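Local coordinates for Bse634I restriction endonuclease (Geobacillus stearothermophilus, PDB 1KNV), which cleaves double-stranded DNA at specific sites as a type II restriction endonuclease of the PDDEXK superfamily, probably with the aid of divalent metal ions, at residues Asn9-Tyr14 with Asp56-Lys61; Glu32-Gln37 with Leu47-Asn52; Tyr99-Met104 with Leu147-Gln152; Asp250-Ala255 with Arg269-Ile274. All blocks are in the same frame, centred on the assembly; numbering follows the deposited sequence.

How the contacts relate
Read together, the four contacts show how chemistry follows place in a fold. Contacts 1 and 2 share helix 43-60 and touch each other, Asn9 N lying 2.9 Å from Glu32 OE2, a probable hydrogen bond; in both, the segments meet through side chains alone, mostly carbon. Contact 1 is buried although far out from the chain centre, whereas contact 2 is partly buried, with an exposed lysine at its margin. Contacts 3 and 4 reach the same mixed sheet, their centres about 21 Å apart. Contact 3, the most central, is regular strand pairing between greasy faces; contact 4, at the opposite outer strand, mixes one backbone bond with waters and lies against a second subunit.

Contact 1: Asn9-Tyr14 with Asp56-Lys61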
# COMPACT_ATOMS: atom_id res chain seq x y z
N ASN B 9 1.99 -59.07 2.69
CA ASN B 9 3.05 -58.26 3.28
C ASN B 9 2.51 -56.89 3.67
O ASN B 9 3.28 -55.96 3.95
CB ASN B 9 4.20 -58.11 2.29
CG ASN B 9 5.02 -59.37 2.15
OD1 ASN B 9 5.62 -59.63 1.11
ND2 ASN B 9 5.05 -60.17 3.21
N CYS B 10 1.19 -56.77 3.68
CA CYS B 10 0.54 -55.51 4.02
C CYS B 10 0.48 -55.31 5.53
O CYS B 10 -0.20 -54.42 6.02
CB CYS B 10 -0.87 -55.47 3.44
SG CYS B 10 -1.97 -56.68 4.14
N VAL B 11 1.20 -56.17 6.25
CA VAL B 11 1.31 -56.12 7.70
C VAL B 11 2.66 -56.74 8.05
O VAL B 11 3.13 -57.64 7.35
CB VAL B 11 0.17 -56.91 8.42
CG1 VAL B 11 -1.17 -56.26 8.15
CG2 VAL B 11 0.17 -58.36 7.96
N GLU B 12 3.28 -56.26 9.11
CA GLU B 12 4.59 -56.75 9.51
C GLU B 12 4.72 -56.83 11.03
O GLU B 12 4.16 -56.00 11.74
CB GLU B 12 5.67 -55.84 8.92
CG GLU B 12 7.04 -55.90 9.58
CD GLU B 12 8.04 -55.01 8.87
OE1 GLU B 12 7.66 -53.89 8.47
OE2 GLU B 12 9.21 -55.41 8.74
N GLU B 13 5.42 -57.85 11.52
CA GLU B 13 5.61 -58.00 12.96
C GLU B 13 7.00 -57.51 13.28
O GLU B 13 7.94 -57.68 12.51
CB GLU B 13 5.55 -59.45 13.44
CG GLU B 13 4.88 -60.47 12.55
CD GLU B 13 5.05 -61.88 13.13
OE1 GLU B 13 5.88 -62.05 14.05
OE2 GLU B 13 4.36 -62.80 12.65
N TYR B 14 7.14 -56.90 14.44
CA TYR B 14 8.43 -56.42 14.86
C TYR B 14 8.42 -56.35 16.36
O TYR B 14 7.36 -56.23 16.98
CB TYR B 14 8.70 -55.05 14.23
CG TYR B 14 7.84 -53.93 14.76
CD1 TYR B 14 8.34 -53.02 15.69
CD2 TYR B 14 6.51 -53.78 14.34
CE1 TYR B 14 7.55 -51.99 16.19
CE2 TYR B 14 5.71 -52.75 14.83
CZ TYR B 14 6.24 -51.86 15.75
OH TYR B 14 5.46 -50.84 16.25
N ASP B 56 -8.40 -58.60 6.59
CA ASP B 56 -8.51 -60.03 6.30
C ASP B 56 -7.15 -60.67 6.50
O ASP B 56 -7.05 -61.77 7.04
CB ASP B 56 -8.98 -60.28 4.87
CG ASP B 56 -10.43 -59.91 4.67
OD1 ASP B 56 -11.18 -59.84 5.67
OD2 ASP B 56 -10.83 -59.70 3.50
N VAL B 57 -6.09 -59.98 6.08
CA VAL B 57 -4.73 -60.51 6.23
C VAL B 57 -4.34 -60.65 7.70
O VAL B 57 -3.65 -61.59 8.09
CB VAL B 57 -3.72 -59.61 5.51
CG1 VAL B 57 -2.29 -60.04 5.85
CG2 VAL B 57 -3.96 -59.68 4.00
N VAL B 58 -4.77 -59.71 8.53
CA VAL B 58 -4.46 -59.77 9.95
C VAL B 58 -5.11 -61.02 10.54
O VAL B 58 -4.48 -61.76 11.30
CB VAL B 58 -5.02 -58.54 10.71
CG1 VAL B 58 -4.78 -58.71 12.20
CG2 VAL B 58 -4.35 -57.27 10.21
N LYS B 59 -6.36 -61.25 10.16
CA LYS B 59 -7.12 -62.39 10.65
C LYS B 59 -6.54 -63.72 10.19
O LYS B 59 -6.43 -64.65 10.99
CB LYS B 59 -8.59 -62.29 10.22
CG LYS B 59 -9.48 -63.33 10.88
CD LYS B 59 -10.97 -63.07 10.65
CE LYS B 59 -11.80 -64.20 11.28
NZ LYS B 59 -13.29 -64.03 11.15
N ALA B 60 -6.16 -63.81 8.92
CA ALA B 60 -5.58 -65.04 8.39
C ALA B 60 -4.23 -65.34 9.02
O ALA B 60 -3.76 -66.47 8.96
CB ALA B 60 -5.44 -64.96 6.88
N LYS B 61 -3.60 -64.33 9.61
CA LYS B 61 -2.30 -64.50 10.24
C LYS B 61 -2.45 -64.62 11.75
O LYS B 61 -1.47 -64.78 12.47
CB LYS B 61 -1.40 -63.30 9.90
CG LYS B 61 -0.84 -63.26 8.48
CD LYS B 61 -0.09 -61.95 8.24
CE LYS B 61 0.68 -61.93 6.92
NZ LYS B 61 1.99 -62.64 7.00
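Val11 faces the helix end with both of its methyl groups, and the two find different neighbours: CG1 meets Val58, CG2 meets Val57 and the Lys61 chain. CG2 stands 3.7 Å from Val57 CG1, the two valines sliding past each other in opposite senses. CG1 turns instead to Val58, whose side chain crosses that of Val11 at about a right angle; here CG1 and Val58 CG2 are 3.9 Å apart. The torsion of Val11 explains the split: CG1 lies beside the backbone N (chi1 -65°), while CG2 takes the crowded position between N and the carbonyl carbon. One residue earlier, Cys10 SG rests against Val57 CG2 at 3.6 Å, with CB and CG1 of the same valine close behind. Val57 is therefore met by sulfur and by a methyl group.

The pairing sets the start of the N-terminal beta hairpin, strands 11-16 and 19-24, against the last turn of helix 43-60. Farther up that helix, Val54 and Tyr53 also touch Cys10, and Val54 reaches Val11 as well.

Lys61, just past the helix, closes the border of the patch with its aliphatic chain. It runs counter to Val11, bringing CD to within 3.6 Å of Val11 CG2 and CE to within 3.8 Å of that same methyl. The chain is extended as far as CE and then bends (chi4 -81°), which places NZ where it hydrogen-bonds to Thr6 O, in the loop ahead of the hairpin. Glu13 OE2 stays 6.1 Å from Lys61 NZ, not in contact but near enough that the opposite charges may attract weakly.

Contact 2: Glu32-Gln37 with Leu47-Asn52; sequences ELYHHQ and LDKLEN
Leu33 and Leu50 meet methyl to methyl, with CD1 of Leu33 only 3.5 Å from CD2 of Leu50, tighter than usual van der Waals spacing. Leu33 CD1 also has Lys49 beside it, 3.9 Å from CE, the lysine's extended chain and the leucine sliding past each other in opposite directions. CD2 of Leu50 has a second neighbour: it sits at the edge of the Tyr34 ring, near the ring plane, 4.1 Å from CE1. Also in direct contact, Tyr34 and Lys49 reach toward each other tip to tip, but OH and NZ remain 3.9 Å apart and no hydrogen bond joins them.

One step outward, the phenol hydroxyl is hydrogen-bonded to Asn46 OD1, on helix 43-60 itself. An alanine in place of Tyr34 would probably leave Asn46 OD1 without this partner and open a gap beside the Leu50 methyl. Leu50 also touches Ala29 and Leu30, on the helix that carries Leu33, and Trp78 and Met82 of helix 68-93; it thus joins three helices.

With no hydrogen bond between the two segments, their mutual hold is mostly that of carbon surfaces: the lysine adds CE and other chain carbons against Leu33, while its ammonium end lies near the phenol oxygen.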
# COMPACT_ATOMS: atom_id res chain seq x y z
N GLU B 32 -0.01 -54.92 -3.89
CA GLU B 32 -0.69 -56.21 -3.86
C GLU B 32 -2.09 -56.14 -4.45
O GLU B 32 -2.55 -57.10 -5.06
CB GLU B 32 -0.76 -56.75 -2.42
CG GLU B 32 0.51 -57.49 -1.98
CD GLU B 32 0.51 -57.79 -0.49
OE1 GLU B 32 -0.59 -57.99 0.07
OE2 GLU B 32 1.61 -57.82 0.10
N LEU B 33 -2.76 -55.01 -4.28
CA LEU B 33 -4.12 -54.90 -4.80
C LEU B 33 -4.20 -54.14 -6.12
O LEU B 33 -5.27 -54.04 -6.72
CB LEU B 33 -5.03 -54.23 -3.78
CG LEU B 33 -5.27 -54.95 -2.47
CD1 LEU B 33 -6.25 -54.17 -1.61
CD2 LEU B 33 -5.80 -56.31 -2.80
N TYR B 34 -3.06 -53.63 -6.61
CA TYR B 34 -3.06 -52.92 -7.88
C TYR B 34 -1.92 -53.32 -8.82
O TYR B 34 -1.21 -52.48 -9.36
CB TYR B 34 -3.06 -51.41 -7.66
CG TYR B 34 -4.27 -50.93 -6.88
CD1 TYR B 34 -4.22 -50.78 -5.50
CD2 TYR B 34 -5.47 -50.68 -7.52
CE1 TYR B 34 -5.35 -50.39 -4.78
CE2 TYR B 34 -6.60 -50.30 -6.81
CZ TYR B 34 -6.52 -50.15 -5.44
OH TYR B 34 -7.63 -49.78 -4.72
N HIS B 35 -1.78 -54.63 -9.01
CA HIS B 35 -0.77 -55.18 -9.90
C HIS B 35 -1.13 -54.94 -11.35
O HIS B 35 -0.25 -54.95 -12.20
CB HIS B 35 -0.64 -56.70 -9.70
CG HIS B 35 0.31 -57.10 -8.61
ND1 HIS B 35 -0.09 -57.27 -7.30
CD2 HIS B 35 1.63 -57.40 -8.65
CE1 HIS B 35 0.94 -57.67 -6.58
NE2 HIS B 35 2.00 -57.76 -7.37
N HIS B 36 -2.41 -54.72 -11.63
CA HIS B 36 -2.82 -54.53 -13.02
C HIS B 36 -3.64 -53.30 -13.36
O HIS B 36 -4.04 -53.11 -14.51
CB HIS B 36 -3.55 -55.78 -13.52
CG HIS B 36 -2.69 -57.01 -13.54
ND1 HIS B 36 -2.34 -57.71 -12.41
CD2 HIS B 36 -2.10 -57.66 -14.58
CE1 HIS B 36 -1.57 -58.73 -12.73
NE2 HIS B 36 -1.41 -58.73 -14.05
N GLN B 37 -3.91 -52.45 -12.38
CA GLN B 37 -4.69 -51.25 -12.65
C GLN B 37 -4.49 -50.22 -11.55
O GLN B 37 -3.99 -50.53 -10.47
CB GLN B 37 -6.18 -51.59 -12.72
CG GLN B 37 -6.77 -51.99 -11.38
CD GLN B 37 -8.28 -51.94 -11.37
OE1 GLN B 37 -8.94 -52.68 -12.10
NE2 GLN B 37 -8.85 -51.06 -10.54
N LEU B 47 -10.65 -47.25 -0.64
CA LEU B 47 -10.01 -47.16 0.67
C LEU B 47 -10.54 -48.23 1.62
O LEU B 47 -9.77 -48.90 2.30
CB LEU B 47 -10.21 -45.78 1.28
CG LEU B 47 -9.53 -44.60 0.59
CD1 LEU B 47 -10.02 -43.28 1.18
CD2 LEU B 47 -8.04 -44.78 0.74
N ASP B 48 -11.87 -48.42 1.62
CA ASP B 48 -12.51 -49.43 2.46
C ASP B 48 -11.98 -50.80 2.06
O ASP B 48 -11.68 -51.62 2.91
CB ASP B 48 -14.03 -49.41 2.31
CG ASP B 48 -14.64 -48.18 2.94
OD1 ASP B 48 -13.95 -47.54 3.77
OD2 ASP B 48 -15.80 -47.87 2.60
N LYS B 49 -11.85 -51.03 0.75
CA LYS B 49 -11.34 -52.29 0.23
C LYS B 49 -9.95 -52.58 0.75
O LYS B 49 -9.67 -53.67 1.24
CB LYS B 49 -11.31 -52.24 -1.29
CG LYS B 49 -10.30 -53.16 -1.94
CD LYS B 49 -10.24 -52.88 -3.43
CE LYS B 49 -9.19 -53.71 -4.13
NZ LYS B 49 -9.10 -53.33 -5.58
N LEU B 50 -9.07 -51.58 0.64
CA LEU B 50 -7.71 -51.71 1.12
C LEU B 50 -7.74 -52.02 2.61
O LEU B 50 -7.03 -52.90 3.09
CB LEU B 50 -6.93 -50.42 0.85
CG LEU B 50 -6.41 -50.22 -0.58
CD1 LEU B 50 -6.16 -48.75 -0.87
CD2 LEU B 50 -5.13 -51.01 -0.76
N GLU B 51 -8.58 -51.31 3.35
CA GLU B 51 -8.70 -51.52 4.79
C GLU B 51 -9.10 -52.96 5.10
O GLU B 51 -8.41 -53.67 5.84
CB GLU B 51 -9.71 -50.56 5.40
CG GLU B 51 -9.90 -50.79 6.89
CD GLU B 51 -10.51 -49.60 7.60
OE1 GLU B 51 -10.72 -49.70 8.83
OE2 GLU B 51 -10.76 -48.57 6.95
N ASN B 52 -10.24 -53.37 4.54
CA ASN B 52 -10.74 -54.72 4.75
C ASN B 52 -9.70 -55.74 4.33
O ASN B 52 -9.54 -56.78 4.97
CB ASN B 52 -12.02 -54.93 3.96
CG ASN B 52 -13.10 -53.96 4.36
OD1 ASN B 52 -13.21 -53.59 5.53
ND2 ASN B 52 -13.91 -53.54 3.39

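Contact 3: Tyr99-Met104 with Leu147-Gln152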
# COMPACT_ATOMS: atom_id res chain seq x y z
N TYR B 99 3.10 -28.25 -17.16
CA TYR B 99 2.62 -28.33 -15.79
C TYR B 99 3.11 -29.52 -14.97
O TYR B 99 3.40 -30.59 -15.49
CB TYR B 99 1.09 -28.36 -15.79
CG TYR B 99 0.44 -27.05 -16.17
CD1 TYR B 99 -0.00 -26.16 -15.19
CD2 TYR B 99 0.25 -26.71 -17.51
CE1 TYR B 99 -0.61 -24.96 -15.54
CE2 TYR B 99 -0.35 -25.52 -17.87
CZ TYR B 99 -0.78 -24.65 -16.88
OH TYR B 99 -1.39 -23.47 -17.23
N LEU B 100 3.21 -29.29 -13.67
CA LEU B 100 3.59 -30.31 -12.71
C LEU B 100 2.58 -30.16 -11.58
O LEU B 100 2.38 -29.07 -11.06
CB LEU B 100 5.01 -30.08 -12.15
CG LEU B 100 6.23 -30.42 -13.02
CD1 LEU B 100 7.52 -30.30 -12.19
CD2 LEU B 100 6.09 -31.84 -13.56
N ILE B 101 1.93 -31.27 -11.25
CA ILE B 101 0.95 -31.30 -10.17
C ILE B 101 1.62 -32.23 -9.15
O ILE B 101 1.60 -33.44 -9.29
CB ILE B 101 -0.38 -31.86 -10.67
CG1 ILE B 101 -0.85 -31.01 -11.85
CG2 ILE B 101 -1.40 -31.85 -9.57
CD1 ILE B 101 -1.93 -31.64 -12.66
N ILE B 102 2.24 -31.63 -8.14
CA ILE B 102 2.99 -32.36 -7.13
C ILE B 102 2.34 -32.59 -5.78
O ILE B 102 1.80 -31.67 -5.16
CB ILE B 102 4.33 -31.67 -6.87
CG1 ILE B 102 5.07 -31.48 -8.20
CG2 ILE B 102 5.14 -32.47 -5.87
CD1 ILE B 102 6.29 -30.60 -8.08
N LYS B 103 2.43 -33.82 -5.29
CA LYS B 103 1.88 -34.18 -4.00
C LYS B 103 2.92 -33.81 -2.95
O LYS B 103 4.00 -34.38 -2.92
CB LYS B 103 1.59 -35.68 -3.95
CG LYS B 103 0.37 -36.02 -3.12
CD LYS B 103 0.58 -35.61 -1.71
CE LYS B 103 -0.72 -35.47 -0.95
NZ LYS B 103 -0.39 -34.96 0.40
N MET B 104 2.59 -32.86 -2.08
CA MET B 104 3.52 -32.41 -1.06
C MET B 104 3.33 -33.05 0.31
O MET B 104 2.20 -33.29 0.74
CB MET B 104 3.44 -30.90 -0.91
CG MET B 104 3.80 -30.11 -2.15
SD MET B 104 5.49 -30.40 -2.67
CE MET B 104 6.36 -29.80 -1.27
N LEU B 147 -1.24 -30.12 -2.20
CA LEU B 147 -1.05 -30.27 -3.63
C LEU B 147 -0.63 -28.95 -4.26
O LEU B 147 -1.20 -27.89 -3.96
CB LEU B 147 -2.37 -30.73 -4.23
CG LEU B 147 -2.55 -31.15 -5.67
CD1 LEU B 147 -1.63 -32.31 -5.87
CD2 LEU B 147 -4.01 -31.51 -5.96
N LEU B 148 0.41 -29.00 -5.09
CA LEU B 148 0.91 -27.81 -5.79
C LEU B 148 0.79 -27.93 -7.32
O LEU B 148 1.15 -28.96 -7.90
CB LEU B 148 2.39 -27.60 -5.51
CG LEU B 148 2.91 -27.09 -4.20
CD1 LEU B 148 4.41 -26.81 -4.35
CD2 LEU B 148 2.13 -25.86 -3.86
N ILE B 149 0.29 -26.89 -7.96
CA ILE B 149 0.19 -26.87 -9.41
C ILE B 149 1.23 -25.85 -9.84
O ILE B 149 1.16 -24.68 -9.47
CB ILE B 149 -1.22 -26.48 -9.89
CG1 ILE B 149 -2.24 -27.60 -9.55
CG2 ILE B 149 -1.20 -26.28 -11.40
CD1 ILE B 149 -2.41 -27.88 -8.08
N ILE B 150 2.25 -26.35 -10.53
CA ILE B 150 3.36 -25.54 -10.99
C ILE B 150 3.41 -25.48 -12.51
O ILE B 150 3.06 -26.45 -13.18
CB ILE B 150 4.70 -26.14 -10.50
CG1 ILE B 150 4.77 -26.08 -8.97
CG2 ILE B 150 5.88 -25.45 -11.13
CD1 ILE B 150 5.83 -26.94 -8.39
N ARG B 151 3.78 -24.34 -13.05
CA ARG B 151 3.87 -24.20 -14.49
C ARG B 151 5.22 -23.61 -14.87
O ARG B 151 5.46 -22.42 -14.69
CB ARG B 151 2.75 -23.32 -15.04
CG ARG B 151 2.70 -23.31 -16.56
CD ARG B 151 1.75 -22.27 -17.07
NE ARG B 151 1.69 -22.33 -18.53
CZ ARG B 151 0.82 -21.64 -19.24
NH1 ARG B 151 -0.06 -20.83 -18.64
NH2 ARG B 151 0.81 -21.77 -20.56
N GLN B 152 6.11 -24.46 -15.38
CA GLN B 152 7.45 -24.04 -15.79
C GLN B 152 7.98 -25.14 -16.70
O GLN B 152 8.47 -26.17 -16.24
CB GLN B 152 8.34 -23.86 -14.55
CG GLN B 152 9.67 -23.15 -14.84
CD GLN B 152 10.44 -22.83 -13.57
OE1 GLN B 152 11.60 -23.23 -13.42
NE2 GLN B 152 9.81 -22.12 -12.66
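Tyr99 lays one face of its ring over the extended side chain of Arg151, whose CG stands 3.8 Å from the ring centroid in a CH-pi contact. The guanidinium plane is turned 23° from the ring, and the phenol oxygen lies over its face. Ile149 CG2 fills the hollow at the ring's edge. An alanine at Tyr99 would probably leave the arginine methylenes without a surface to lie on and free the guanidinium to swing.

Farther along this face, Leu147 CD1 packs on Ile101 CG2 at 3.7 Å and also touches Ile102 O. Leu287 and Tyr90, from helices 281-291 and 68-93, cover Ile101 here. On the other face the side chains of Ile102 and Ile150 cross at a slant, their CD1 atoms 3.7 Å apart, with Ile182 against both. Met104 CG, anti to its own carbonyl carbon (chi1 -61°), packs 3.8 Å from Leu148 CG.

Two hydrogen-bonded pairs, Leu100 with Ile150 and Ile102 with Leu148, join the antiparallel backbones; the straightest bond runs from Ile150 N to Leu100 O (2.8 Å, 175°). Lys103 ends the pairing with its side chain about 4 Å at nearest from those of Asp146 and Leu197, residues that can bind calcium in this enzyme, although none is bound to this chain here. Such a mixed central sheet flanked by helices, with a metal site by its strands, is characteristic of PDDEXK nucleases.

Contact 4: Asp250-Ala255 with Arg269-Ile274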
# COMPACT_ATOMS: atom_id res chain seq x y z
N ASP B 250 -20.55 -21.19 1.99
CA ASP B 250 -20.73 -19.80 2.37
C ASP B 250 -19.54 -19.31 3.18
O ASP B 250 -18.95 -18.27 2.89
CB ASP B 250 -22.00 -19.63 3.22
CG ASP B 250 -23.28 -19.65 2.39
OD1 ASP B 250 -24.37 -19.69 3.01
OD2 ASP B 250 -23.21 -19.61 1.14
N ALA B 251 -19.20 -20.09 4.20
CA ALA B 251 -18.09 -19.78 5.09
C ALA B 251 -16.76 -19.70 4.36
O ALA B 251 -15.91 -18.91 4.74
CB ALA B 251 -18.02 -20.81 6.20
N LEU B 252 -16.60 -20.51 3.32
CA LEU B 252 -15.35 -20.53 2.56
C LEU B 252 -15.31 -19.40 1.53
O LEU B 252 -14.57 -19.46 0.55
CB LEU B 252 -15.17 -21.88 1.88
CG LEU B 252 -14.88 -23.07 2.79
CD1 LEU B 252 -14.78 -24.35 1.97
CD2 LEU B 252 -13.59 -22.78 3.52
N GLN B 253 -16.12 -18.36 1.76
CA GLN B 253 -16.17 -17.18 0.89
C GLN B 253 -15.49 -16.02 1.59
O GLN B 253 -15.34 -14.94 1.03
CB GLN B 253 -17.61 -16.79 0.55
CG GLN B 253 -18.25 -17.63 -0.53
CD GLN B 253 -19.67 -17.19 -0.82
OE1 GLN B 253 -20.05 -16.03 -0.63
NE2 GLN B 253 -20.48 -18.12 -1.31
N THR B 254 -15.05 -16.27 2.82
CA THR B 254 -14.36 -15.28 3.64
C THR B 254 -13.20 -14.64 2.85
O THR B 254 -12.42 -15.33 2.18
CB THR B 254 -13.84 -15.96 4.94
OG1 THR B 254 -13.14 -15.00 5.75
CG2 THR B 254 -12.90 -17.09 4.62
N ALA B 255 -13.12 -13.31 2.90
CA ALA B 255 -12.10 -12.54 2.20
C ALA B 255 -10.69 -12.68 2.78
O ALA B 255 -10.49 -12.68 3.99
CB ALA B 255 -12.50 -11.08 2.19
N ARG B 269 -11.03 -14.23 -2.01
CA ARG B 269 -11.27 -15.13 -0.91
C ARG B 269 -9.93 -15.71 -0.47
O ARG B 269 -8.97 -15.75 -1.23
CB ARG B 269 -12.15 -16.29 -1.36
CG ARG B 269 -13.42 -15.91 -2.05
CD ARG B 269 -14.12 -17.16 -2.51
NE ARG B 269 -15.44 -16.88 -3.05
CZ ARG B 269 -16.28 -17.82 -3.50
NH1 ARG B 269 -15.92 -19.11 -3.47
NH2 ARG B 269 -17.46 -17.48 -4.00
N ALA B 270 -9.89 -16.17 0.77
CA ALA B 270 -8.69 -16.79 1.29
C ALA B 270 -8.59 -18.11 0.54
O ALA B 270 -7.50 -18.58 0.24
CB ALA B 270 -8.84 -17.04 2.79
N VAL B 271 -9.74 -18.71 0.24
CA VAL B 271 -9.82 -19.99 -0.47
C VAL B 271 -10.64 -19.71 -1.70
O VAL B 271 -11.83 -19.46 -1.61
CB VAL B 271 -10.53 -21.06 0.39
CG1 VAL B 271 -10.40 -22.43 -0.26
CG2 VAL B 271 -9.92 -21.10 1.77
N ASP B 272 -9.99 -19.74 -2.86
CA ASP B 272 -10.67 -19.46 -4.11
C ASP B 272 -11.85 -20.36 -4.46
O ASP B 272 -12.81 -19.91 -5.09
CB ASP B 272 -9.64 -19.47 -5.22
CG ASP B 272 -8.69 -18.31 -5.11
OD1 ASP B 272 -9.14 -17.19 -5.42
OD2 ASP B 272 -7.53 -18.50 -4.69
N ASP B 273 -11.80 -21.62 -4.06
CA ASP B 273 -12.91 -22.50 -4.32
C ASP B 273 -12.73 -23.77 -3.52
O ASP B 273 -11.63 -24.08 -3.06
CB ASP B 273 -13.04 -22.81 -5.81
CG ASP B 273 -14.46 -23.20 -6.22
OD1 ASP B 273 -14.72 -23.28 -7.43
OD2 ASP B 273 -15.32 -23.42 -5.33
N ILE B 274 -13.83 -24.48 -3.33
CA ILE B 274 -13.82 -25.71 -2.56
C ILE B 274 -14.37 -26.82 -3.44
O ILE B 274 -15.36 -26.63 -4.15
CB ILE B 274 -14.67 -25.53 -1.27
CG1 ILE B 274 -14.79 -26.86 -0.53
CG2 ILE B 274 -16.02 -24.94 -1.61
CD1 ILE B 274 -13.48 -27.34 0.03
O HOH W 1 -12.12 -17.94 1.75
O HOH W 2 -14.36 -20.82 -1.95
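Thr254 and Ala270 share the one direct hydrogen bond between these segments: Ala270 N donates a hydrogen bond to Thr254 O at 3.0 Å. A CA-H...O contact from Arg269 reaches the same oxygen, and the Ala255 and Arg269 backbones are bridged beside it.

Two waters extend the polar seam. The first accepts from Val271 N and donates to Thr254 O at 2.7 Å, and more weakly to Leu252 O. The second donates to Leu252 O at 2.9 Å and accepts from Arg269 NH1 at 2.8 Å, so both waters satisfy the carbonyl that follows the helix.

These links lie within a beta-alpha-beta unit made of strand 235-240, helix 246-251 and strand 273-276, tying the chain as it leaves the helix to the approach of the outer strand.

Apolar packing centres on Leu252, whose CD1 presses on Ile274 CB at 3.4 Å, a tight fit, the two side chains crossing at about a right angle. Leu201 touches both.

Cation and amide run side by side: Gln253 CG sits over the centre of the Arg269 guanidinium, 3.6 Å from CZ, with amide and guanidinium planes 12° apart. The charged group is held from beyond the chain too, Arg269 NE donating to Gln137 O of the second subunit, where Val138 of that subunit packs against Ala255 and Arg269.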